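Local coordinates for protein tylactone synthase starter module and modules 1 & 2 (Streptomyces fradiae, PDB 2Z5L) that probably reduces the beta-keto group of a growing polyketide chain, with NADPH as the likely hydride source, as the first ketoreductase of tylosin assembly, at residues 174-179 with 349-354; 263-268 with 371-376; 273-278 with 338-343. All coordinates share one frame; numbering follows the deposited sequence.

Interaction 1. Residues 174-179 with 349-354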
loop_
_atom_site.group_PDB
_atom_site.type_symbol
_atom_site.label_atom_id
_atom_site.label_comp_id
_atom_site.label_asym_id
_atom_site.label_seq_id
_atom_site.Cartn_x
_atom_site.Cartn_y
_atom_site.Cartn_z
ATOM N N LEU A 174 11.844 8.061 -0.265
ATOM C CA LEU A 174 11.981 8.900 -1.452
ATOM C C LEU A 174 11.833 10.390 -1.190
ATOM O O LEU A 174 12.442 11.225 -1.873
ATOM C CB LEU A 174 10.951 8.469 -2.502
ATOM C CG LEU A 174 11.034 7.022 -2.999
ATOM C CD1 LEU A 174 9.679 6.588 -3.530
ATOM C CD2 LEU A 174 12.109 6.897 -4.062
ATOM N N GLU A 175 11.012 10.727 -0.205
ATOM C CA GLU A 175 10.775 12.122 0.152
ATOM C C GLU A 175 11.823 12.719 1.081
ATOM O O GLU A 175 12.168 13.904 0.973
ATOM C CB GLU A 175 9.410 12.260 0.810
ATOM C CG GLU A 175 8.307 12.570 -0.153
ATOM C CD GLU A 175 7.042 12.940 0.572
ATOM O OE1 GLU A 175 7.117 13.805 1.470
ATOM O OE2 GLU A 175 5.983 12.365 0.251
ATOM N N LEU A 176 12.308 11.880 1.992
ATOM C CA LEU A 176 13.302 12.266 2.982
ATOM C C LEU A 176 14.426 11.231 3.037
ATOM O O LEU A 176 14.612 10.565 4.047
ATOM C CB LEU A 176 12.634 12.364 4.355
ATOM C CG LEU A 176 11.313 13.138 4.372
ATOM C CD1 LEU A 176 10.733 13.166 5.791
ATOM C CD2 LEU A 176 11.564 14.558 3.861
ATOM N N PRO A 177 15.201 11.097 1.956
ATOM C CA PRO A 177 16.313 10.134 1.870
ATOM C C PRO A 177 17.361 10.233 2.977
ATOM O O PRO A 177 17.894 9.220 3.416
ATOM C CB PRO A 177 16.938 10.437 0.507
ATOM C CG PRO A 177 15.850 11.051 -0.262
ATOM C CD PRO A 177 15.132 11.922 0.740
ATOM N N ASP A 178 17.662 11.454 3.406
ATOM C CA ASP A 178 18.675 11.677 4.426
ATOM C C ASP A 178 18.179 11.460 5.845
ATOM O O ASP A 178 18.976 11.416 6.780
ATOM C CB ASP A 178 19.229 13.095 4.315
ATOM C CG ASP A 178 19.692 13.430 2.917
ATOM O OD1 ASP A 178 20.319 12.562 2.274
ATOM O OD2 ASP A 178 19.432 14.568 2.467
ATOM N N ILE A 179 16.866 11.328 6.004
ATOM C CA ILE A 179 16.264 11.132 7.318
ATOM C C ILE A 179 15.725 9.720 7.510
ATOM O O ILE A 179 15.940 9.101 8.556
ATOM C CB ILE A 179 15.111 12.155 7.544
ATOM C CG1 ILE A 179 15.679 13.569 7.656
ATOM C CG2 ILE A 179 14.335 11.814 8.789
ATOM C CD1 ILE A 179 14.630 14.645 7.762
ATOM N N ALA A 349 0.096 15.045 -1.554
ATOM C CA ALA A 349 0.547 15.887 -0.460
ATOM C C ALA A 349 1.809 15.286 0.165
ATOM O O ALA A 349 1.794 14.145 0.628
ATOM C CB ALA A 349 -0.552 16.012 0.595
ATOM N N VAL A 350 2.900 16.049 0.153
ATOM C CA VAL A 350 4.151 15.596 0.735
ATOM C C VAL A 350 3.995 15.445 2.235
ATOM O O VAL A 350 3.095 16.032 2.847
ATOM C CB VAL A 350 5.302 16.597 0.470
ATOM C CG1 VAL A 350 5.652 16.595 -1.004
ATOM C CG2 VAL A 350 4.885 17.986 0.920
ATOM N N ILE A 351 4.886 14.652 2.817
ATOM C CA ILE A 351 4.887 14.378 4.251
ATOM C C ILE A 351 4.871 15.613 5.147
ATOM O O ILE A 351 4.158 15.660 6.162
ATOM C CB ILE A 351 6.103 13.531 4.621
ATOM C CG1 ILE A 351 6.064 12.229 3.827
ATOM C CG2 ILE A 351 6.114 13.249 6.141
ATOM C CD1 ILE A 351 7.329 11.390 3.971
ATOM N N ASP A 352 5.657 16.617 4.774
ATOM C CA ASP A 352 5.720 17.836 5.571
ATOM C C ASP A 352 4.377 18.543 5.631
ATOM O O ASP A 352 4.108 19.290 6.569
ATOM C CB ASP A 352 6.767 18.811 5.013
ATOM C CG ASP A 352 6.784 20.135 5.762
ATOM O OD1 ASP A 352 7.078 20.130 6.977
ATOM O OD2 ASP A 352 6.496 21.180 5.140
ATOM N N THR A 353 3.532 18.302 4.633
ATOM C CA THR A 353 2.224 18.943 4.588
ATOM C C THR A 353 1.074 17.954 4.725
ATOM O O THR A 353 -0.076 18.326 4.525
ATOM C CB THR A 353 2.029 19.716 3.273
ATOM O OG1 THR A 353 1.926 18.792 2.183
ATOM C CG2 THR A 353 3.210 20.640 3.030
ATOM N N LEU A 354 1.381 16.700 5.049
ATOM C CA LEU A 354 0.347 15.680 5.198
ATOM C C LEU A 354 -0.431 15.902 6.494
ATOM O O LEU A 354 0.062 15.612 7.588
ATOM C CB LEU A 354 0.989 14.287 5.184
ATOM C CG LEU A 354 0.102 13.021 5.255
ATOM C CD1 LEU A 354 -0.911 13.038 4.164
ATOM C CD2 LEU A 354 0.976 11.782 5.131
HETATM O O HOH W 1 3.409 12.126 1.100
HETATM O O HOH W 2 7.976 16.242 2.968
#
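At the C-terminal end of helix 160-175 the backbone of E175 comes within 7.5 Å, CA to CA, of V350, just where the chain that follows strand 338-341 enters the short 3-10 turn 351-353. The gap is spanned by the carboxylate of E175, whose chain runs extended beyond CG. Its OE1 takes the amide hydrogen of I351, N to OE1 2.7 Å, through the syn lone pair and in a nearly straight line (164° at the hydrogen). CG1 of I351 stands beside its own backbone N (chi1 -59°), which puts this branch next to the same carboxylate. Beside the carboxylate, L176, the first residue to leave the helical backbone, meets I351 methyl to methyl, CD1 to CD1 4.2 Å.

In modular ketoreductases an N-terminal structural subdomain backs a catalytic one, both Rossmann-like, and this contact joins helix 160-175 of the former to a loop of the latter. Two waters widen the joint. One donates to E175 OE2 and to A349 O, lying 2.7 Å from the carboxylate oxygen; the other donates to E175 OE1 and accepts from D352 N, 3.0 Å from each of those atoms. With G400 N also bound to OE2, both carboxylate oxygens are held, which fixes the rotation of the group and would be expected to favour its ionised form. The turn itself is closed at V350 O, which receives both T353 N and T353 OG1 from the same face of the carbonyl plane. The buried I351 side chain also rests on F168 and A172 of helix 160-175, while Q130 NE2 binds the carbonyl oxygens of I351 and L354.

Interaction 2. Residues 263-268 with 371-376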
loop_
_atom_site.group_PDB
_atom_site.type_symbol
_atom_site.label_atom_id
_atom_site.label_comp_id
_atom_site.label_asym_id
_atom_site.label_seq_id
_atom_site.Cartn_x
_atom_site.Cartn_y
_atom_site.Cartn_z
ATOM N N LEU A 263 -20.953 -5.994 -9.061
ATOM C CA LEU A 263 -20.966 -4.757 -8.290
ATOM C C LEU A 263 -19.678 -4.001 -8.583
ATOM O O LEU A 263 -18.585 -4.561 -8.439
ATOM C CB LEU A 263 -21.027 -5.060 -6.795
ATOM C CG LEU A 263 -20.923 -3.866 -5.850
ATOM C CD1 LEU A 263 -22.049 -2.855 -6.146
ATOM C CD2 LEU A 263 -21.040 -4.356 -4.396
ATOM N N ILE A 264 -19.809 -2.739 -8.975
ATOM C CA ILE A 264 -18.644 -1.907 -9.284
ATOM C C ILE A 264 -18.680 -0.581 -8.533
ATOM O O ILE A 264 -19.531 0.272 -8.817
ATOM C CB ILE A 264 -18.568 -1.572 -10.793
ATOM C CG1 ILE A 264 -18.277 -2.828 -11.605
ATOM C CG2 ILE A 264 -17.497 -0.505 -11.035
ATOM C CD1 ILE A 264 -18.557 -2.657 -13.095
ATOM N N THR A 265 -17.763 -0.387 -7.584
ATOM C CA THR A 265 -17.760 0.894 -6.882
ATOM C C THR A 265 -16.963 1.893 -7.732
ATOM O O THR A 265 -16.178 1.491 -8.600
ATOM C CB THR A 265 -17.196 0.795 -5.441
ATOM O OG1 THR A 265 -15.782 0.594 -5.466
ATOM C CG2 THR A 265 -17.853 -0.383 -4.692
ATOM N N GLY A 266 -17.200 3.184 -7.520
ATOM C CA GLY A 266 -16.529 4.187 -8.318
ATOM C C GLY A 266 -16.854 3.938 -9.779
ATOM O O GLY A 266 -16.021 4.108 -10.668
ATOM N N GLY A 267 -18.087 3.526 -10.038
ATOM C CA GLY A 267 -18.498 3.244 -11.411
ATOM C C GLY A 267 -18.658 4.458 -12.329
ATOM O O GLY A 267 -18.793 4.294 -13.534
ATOM N N MET A 268 -18.669 5.675 -11.788
ATOM C CA MET A 268 -18.803 6.837 -12.653
ATOM C C MET A 268 -17.426 7.501 -12.853
ATOM O O MET A 268 -17.335 8.642 -13.307
ATOM C CB MET A 268 -19.830 7.824 -12.081
ATOM C CG MET A 268 -21.272 7.258 -12.070
ATOM S SD MET A 268 -21.930 7.050 -13.774
ATOM C CE MET A 268 -22.457 8.682 -14.078
ATOM N N GLU A 371 -13.026 -2.675 3.053
ATOM C CA GLU A 371 -13.207 -3.397 4.303
ATOM C C GLU A 371 -14.699 -3.675 4.552
ATOM O O GLU A 371 -15.049 -4.728 5.072
ATOM C CB GLU A 371 -12.576 -2.603 5.461
ATOM C CG GLU A 371 -12.586 -3.305 6.824
ATOM C CD GLU A 371 -11.758 -4.599 6.858
ATOM O OE1 GLU A 371 -10.551 -4.571 6.508
ATOM O OE2 GLU A 371 -12.324 -5.642 7.253
ATOM N N LEU A 372 -15.568 -2.742 4.166
ATOM C CA LEU A 372 -17.005 -2.931 4.331
ATOM C C LEU A 372 -17.533 -3.983 3.353
ATOM O O LEU A 372 -18.416 -4.771 3.694
ATOM C CB LEU A 372 -17.765 -1.621 4.112
ATOM C CG LEU A 372 -17.775 -0.673 5.301
ATOM C CD1 LEU A 372 -18.377 0.645 4.900
ATOM C CD2 LEU A 372 -18.572 -1.307 6.457
ATOM N N LEU A 373 -17.003 -3.983 2.131
ATOM C CA LEU A 373 -17.423 -4.956 1.134
ATOM C C LEU A 373 -16.979 -6.336 1.593
ATOM O O LEU A 373 -17.646 -7.341 1.334
ATOM C CB LEU A 373 -16.803 -4.650 -0.228
ATOM C CG LEU A 373 -17.235 -3.358 -0.917
ATOM C CD1 LEU A 373 -16.297 -3.102 -2.094
ATOM C CD2 LEU A 373 -18.677 -3.446 -1.387
ATOM N N HIS A 374 -15.847 -6.371 2.282
ATOM C CA HIS A 374 -15.292 -7.607 2.809
ATOM C C HIS A 374 -16.240 -8.223 3.849
ATOM O O HIS A 374 -16.457 -9.429 3.853
ATOM C CB HIS A 374 -13.922 -7.321 3.447
ATOM C CG HIS A 374 -13.398 -8.438 4.293
ATOM N ND1 HIS A 374 -12.962 -9.633 3.766
ATOM C CD2 HIS A 374 -13.208 -8.527 5.633
ATOM C CE1 HIS A 374 -12.518 -10.409 4.743
ATOM N NE2 HIS A 374 -12.658 -9.759 5.885
ATOM N N GLN A 375 -16.817 -7.380 4.700
ATOM C CA GLN A 375 -17.714 -7.825 5.763
ATOM C C GLN A 375 -19.170 -8.051 5.344
ATOM O O GLN A 375 -19.836 -8.948 5.863
ATOM C CB GLN A 375 -17.671 -6.822 6.912
ATOM C CG GLN A 375 -16.257 -6.503 7.373
ATOM C CD GLN A 375 -16.165 -5.219 8.188
ATOM O OE1 GLN A 375 -16.968 -4.296 8.014
ATOM N NE2 GLN A 375 -15.165 -5.146 9.067
ATOM N N LEU A 376 -19.663 -7.232 4.423
ATOM C CA LEU A 376 -21.030 -7.356 3.951
ATOM C C LEU A 376 -21.198 -8.558 3.014
ATOM O O LEU A 376 -22.323 -8.951 2.713
ATOM C CB LEU A 376 -21.469 -6.061 3.262
ATOM C CG LEU A 376 -21.576 -4.821 4.154
ATOM C CD1 LEU A 376 -21.846 -3.576 3.287
ATOM C CD2 LEU A 376 -22.680 -5.005 5.171
#
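OG1 of T265 is hydrogen-bonded to H341 ND1 on the neighbouring strand, with a weak hydrogen bond from A343 N added, so the hydroxyl of this buried threonine has its partners on that strand and in the loop after it. What T265 offers to helix 356-376 is its methyl. A chi1 of 72° puts OG1 between the backbone N and the carbonyl carbon and leaves CG2 anti to the carbonyl carbon, where it meets L373 CD1 tip to tip at 4.1 Å. Within the two segments, L373 alone of 371-376 touches 263-268, and its two methyls divide the work: while CD1 goes to the threonine, CD2 lies 3.9 Å from L263 CD2, the two leucines approaching at a slant. L263 and T265, two apart on the strand, both point toward the helix, as alternation in a strand requires. This is one face of the Rossmann sheet being covered by a helix, and L373 also touches V339 and H341 of the adjacent strand and L327 of helix 324-333. Between these segments the helix is thus held by methyl contacts and the exclusion of water, with no directional bond to fix its rotation or sliding.

Interaction 3. Residues 273-278 with 338-343; sequences RRLARR and AVFHTA
L275 and F340 set their side chains at about a right angle to each other, the leucine reaching from helix 270-281 and the phenylalanine projecting from strand 338-341. This is a helix-on-sheet contact of the Rossmann fold: the helix follows the glycine-rich turn after strand 261-265, a turn that in short-chain dehydrogenases/reductases usually lies at the cofactor, and it covers the sheet across the neighbouring strand. The backbones stay well apart, with 8.8 Å between the CA atoms of L275 and F340, and the space is bridged by one branch of the leucine. CD1 of L275 settles at the root of the aromatic side chain, 3.6 Å from F340 CB and 3.7 Å from F340 CG, and approaches the ring obliquely. It is therefore the base of the phenylalanine more than the far end of its ring that the methyl touches. The first torsion of the leucine, chi1 -146°, lies away from a staggered value and carries CD1 to this place.

Neighbours extend the apolar layer: F389 packs on L275, V387 on F340, and M468 of helix 457-470 also touches the phenylalanine. H341, between the two strand-side residues that meet L275, points away from the helix, so that successive residues serve opposite faces of the sheet. The arginines reach neighbouring elements by salt bridges: R274 to D458 and R278 to D462 of helix 457-470, R277 to E306 of helix 300-308.

T342, just past the strand, supplies the second touch. Its hydroxyl OG1 is hydrogen-bonded to T265 O, and with chi1 at 88° its methyl is left on the side of the helix, where T342 CG2 lies 4.1 Å from L275 CD1.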
loop_
_atom_site.group_PDB
_atom_site.type_symbol
_atom_site.label_atom_id
_atom_site.label_comp_id
_atom_site.label_asym_id
_atom_site.label_seq_id
_atom_site.Cartn_x
_atom_site.Cartn_y
_atom_site.Cartn_z
ATOM N N ARG A 273 -16.378 3.432 -15.524
ATOM C CA ARG A 273 -17.145 3.400 -16.763
ATOM C C ARG A 273 -16.593 2.373 -17.746
ATOM O O ARG A 273 -17.332 1.540 -18.267
ATOM C CB ARG A 273 -17.198 4.795 -17.392
ATOM C CG ARG A 273 -17.865 5.839 -16.490
ATOM C CD ARG A 273 -18.114 7.189 -17.187
ATOM N NE ARG A 273 -18.421 8.221 -16.209
ATOM C CZ ARG A 273 -19.541 8.937 -16.190
ATOM N NH1 ARG A 273 -20.494 8.749 -17.102
ATOM N NH2 ARG A 273 -19.700 9.857 -15.252
ATOM N N ARG A 274 -15.287 2.422 -17.972
ATOM C CA ARG A 274 -14.594 1.507 -18.873
ATOM C C ARG A 274 -14.779 0.048 -18.486
ATOM O O ARG A 274 -14.989 -0.818 -19.336
ATOM C CB ARG A 274 -13.102 1.832 -18.854
ATOM C CG ARG A 274 -12.224 0.741 -19.421
ATOM C CD ARG A 274 -12.171 0.850 -20.908
ATOM N NE ARG A 274 -11.599 2.140 -21.283
ATOM C CZ ARG A 274 -11.242 2.458 -22.520
ATOM N NH1 ARG A 274 -11.401 1.571 -23.497
ATOM N NH2 ARG A 274 -10.714 3.650 -22.771
ATOM N N LEU A 275 -14.657 -0.219 -17.194
ATOM C CA LEU A 275 -14.804 -1.572 -16.671
ATOM C C LEU A 275 -16.220 -2.020 -16.968
ATOM O O LEU A 275 -16.441 -3.111 -17.479
ATOM C CB LEU A 275 -14.573 -1.552 -15.164
ATOM C CG LEU A 275 -13.908 -2.779 -14.540
ATOM C CD1 LEU A 275 -14.166 -2.751 -13.025
ATOM C CD2 LEU A 275 -14.410 -4.052 -15.135
ATOM N N ALA A 276 -17.180 -1.158 -16.658
ATOM C CA ALA A 276 -18.576 -1.494 -16.884
ATOM C C ALA A 276 -18.882 -1.837 -18.348
ATOM O O ALA A 276 -19.439 -2.894 -18.627
ATOM C CB ALA A 276 -19.465 -0.353 -16.397
ATOM N N ARG A 277 -18.520 -0.963 -19.286
ATOM C CA ARG A 277 -18.779 -1.249 -20.689
ATOM C C ARG A 277 -18.186 -2.581 -21.134
ATOM O O ARG A 277 -18.782 -3.301 -21.930
ATOM C CB ARG A 277 -18.227 -0.129 -21.576
ATOM C CG ARG A 277 -18.954 1.199 -21.448
ATOM C CD ARG A 277 -18.296 2.276 -22.327
ATOM N NE ARG A 277 -18.908 3.588 -22.205
ATOM C CZ ARG A 277 -20.003 3.979 -22.855
ATOM N NH1 ARG A 277 -20.624 3.152 -23.689
ATOM N NH2 ARG A 277 -20.474 5.210 -22.684
ATOM N N ARG A 278 -17.002 -2.907 -20.629
ATOM C CA ARG A 278 -16.343 -4.159 -20.993
ATOM C C ARG A 278 -17.037 -5.389 -20.410
ATOM O O ARG A 278 -17.181 -6.405 -21.093
ATOM C CB ARG A 278 -14.881 -4.122 -20.543
ATOM C CG ARG A 278 -13.979 -3.334 -21.498
ATOM C CD ARG A 278 -13.762 -4.120 -22.803
ATOM N NE ARG A 278 -13.055 -5.390 -22.606
ATOM C CZ ARG A 278 -11.736 -5.521 -22.437
ATOM N NH1 ARG A 278 -10.949 -4.453 -22.432
ATOM N NH2 ARG A 278 -11.202 -6.731 -22.314
ATOM N N ALA A 338 -19.609 -11.021 -8.323
ATOM C CA ALA A 338 -18.306 -10.389 -8.481
ATOM C C ALA A 338 -18.378 -8.928 -8.022
ATOM O O ALA A 338 -19.353 -8.224 -8.306
ATOM C CB ALA A 338 -17.865 -10.467 -9.940
ATOM N N VAL A 339 -17.344 -8.493 -7.304
ATOM C CA VAL A 339 -17.247 -7.118 -6.805
ATOM C C VAL A 339 -15.969 -6.476 -7.331
ATOM O O VAL A 339 -14.905 -7.089 -7.292
ATOM C CB VAL A 339 -17.212 -7.072 -5.253
ATOM C CG1 VAL A 339 -17.044 -5.638 -4.768
ATOM C CG2 VAL A 339 -18.488 -7.654 -4.689
ATOM N N PHE A 340 -16.075 -5.251 -7.841
ATOM C CA PHE A 340 -14.910 -4.518 -8.351
ATOM C C PHE A 340 -14.860 -3.166 -7.627
ATOM O O PHE A 340 -15.737 -2.320 -7.799
ATOM C CB PHE A 340 -15.025 -4.311 -9.861
ATOM C CG PHE A 340 -14.856 -5.579 -10.665
ATOM C CD1 PHE A 340 -13.610 -5.980 -11.121
ATOM C CD2 PHE A 340 -15.951 -6.368 -10.974
ATOM C CE1 PHE A 340 -13.463 -7.144 -11.891
ATOM C CE2 PHE A 340 -15.815 -7.530 -11.739
ATOM C CZ PHE A 340 -14.572 -7.917 -12.194
ATOM N N HIS A 341 -13.829 -2.967 -6.816
ATOM C CA HIS A 341 -13.680 -1.735 -6.049
ATOM C C HIS A 341 -12.730 -0.754 -6.724
ATOM O O HIS A 341 -11.517 -0.885 -6.590
ATOM C CB HIS A 341 -13.160 -2.070 -4.649
ATOM C CG HIS A 341 -13.172 -0.912 -3.699
ATOM N ND1 HIS A 341 -14.288 -0.130 -3.495
ATOM C CD2 HIS A 341 -12.204 -0.410 -2.895
ATOM C CE1 HIS A 341 -14.006 0.808 -2.605
ATOM N NE2 HIS A 341 -12.750 0.661 -2.228
ATOM N N THR A 342 -13.272 0.222 -7.451
ATOM C CA THR A 342 -12.409 1.200 -8.110
ATOM C C THR A 342 -12.494 2.554 -7.396
ATOM O O THR A 342 -11.762 3.477 -7.740
ATOM C CB THR A 342 -12.741 1.377 -9.631
ATOM O OG1 THR A 342 -13.738 2.378 -9.792
ATOM C CG2 THR A 342 -13.307 0.093 -10.253
ATOM N N ALA A 343 -13.366 2.669 -6.388
ATOM C CA ALA A 343 -13.518 3.942 -5.667
ATOM C C ALA A 343 -12.245 4.432 -4.979
ATOM O O ALA A 343 -11.429 3.647 -4.499
ATOM C CB ALA A 343 -14.646 3.853 -4.641
#

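Overall arrangement
Interactions 2 and 3 lie on the two faces of one Rossmann sheet, their centres about 10 Å apart. They meet through neighbouring parallel strands: L263 O is 2.7 Å from F340 N, and T265 N is 2.8 Å from F340 O, both probable hydrogen bonds. Along the chain, 273-278 with 338-343 is nested within the loop closed by 263-268 with 371-376. The glycine-rich turn between strand 261-265 and helix 270-281 is consistent with a nicotinamide cofactor site beside both contacts. Interaction 1 stands apart, across the centre of the chain, its centre about 31 Å from that of interaction 2 and about 33 Å from that of interaction 3, at the junction with the structural subdomain.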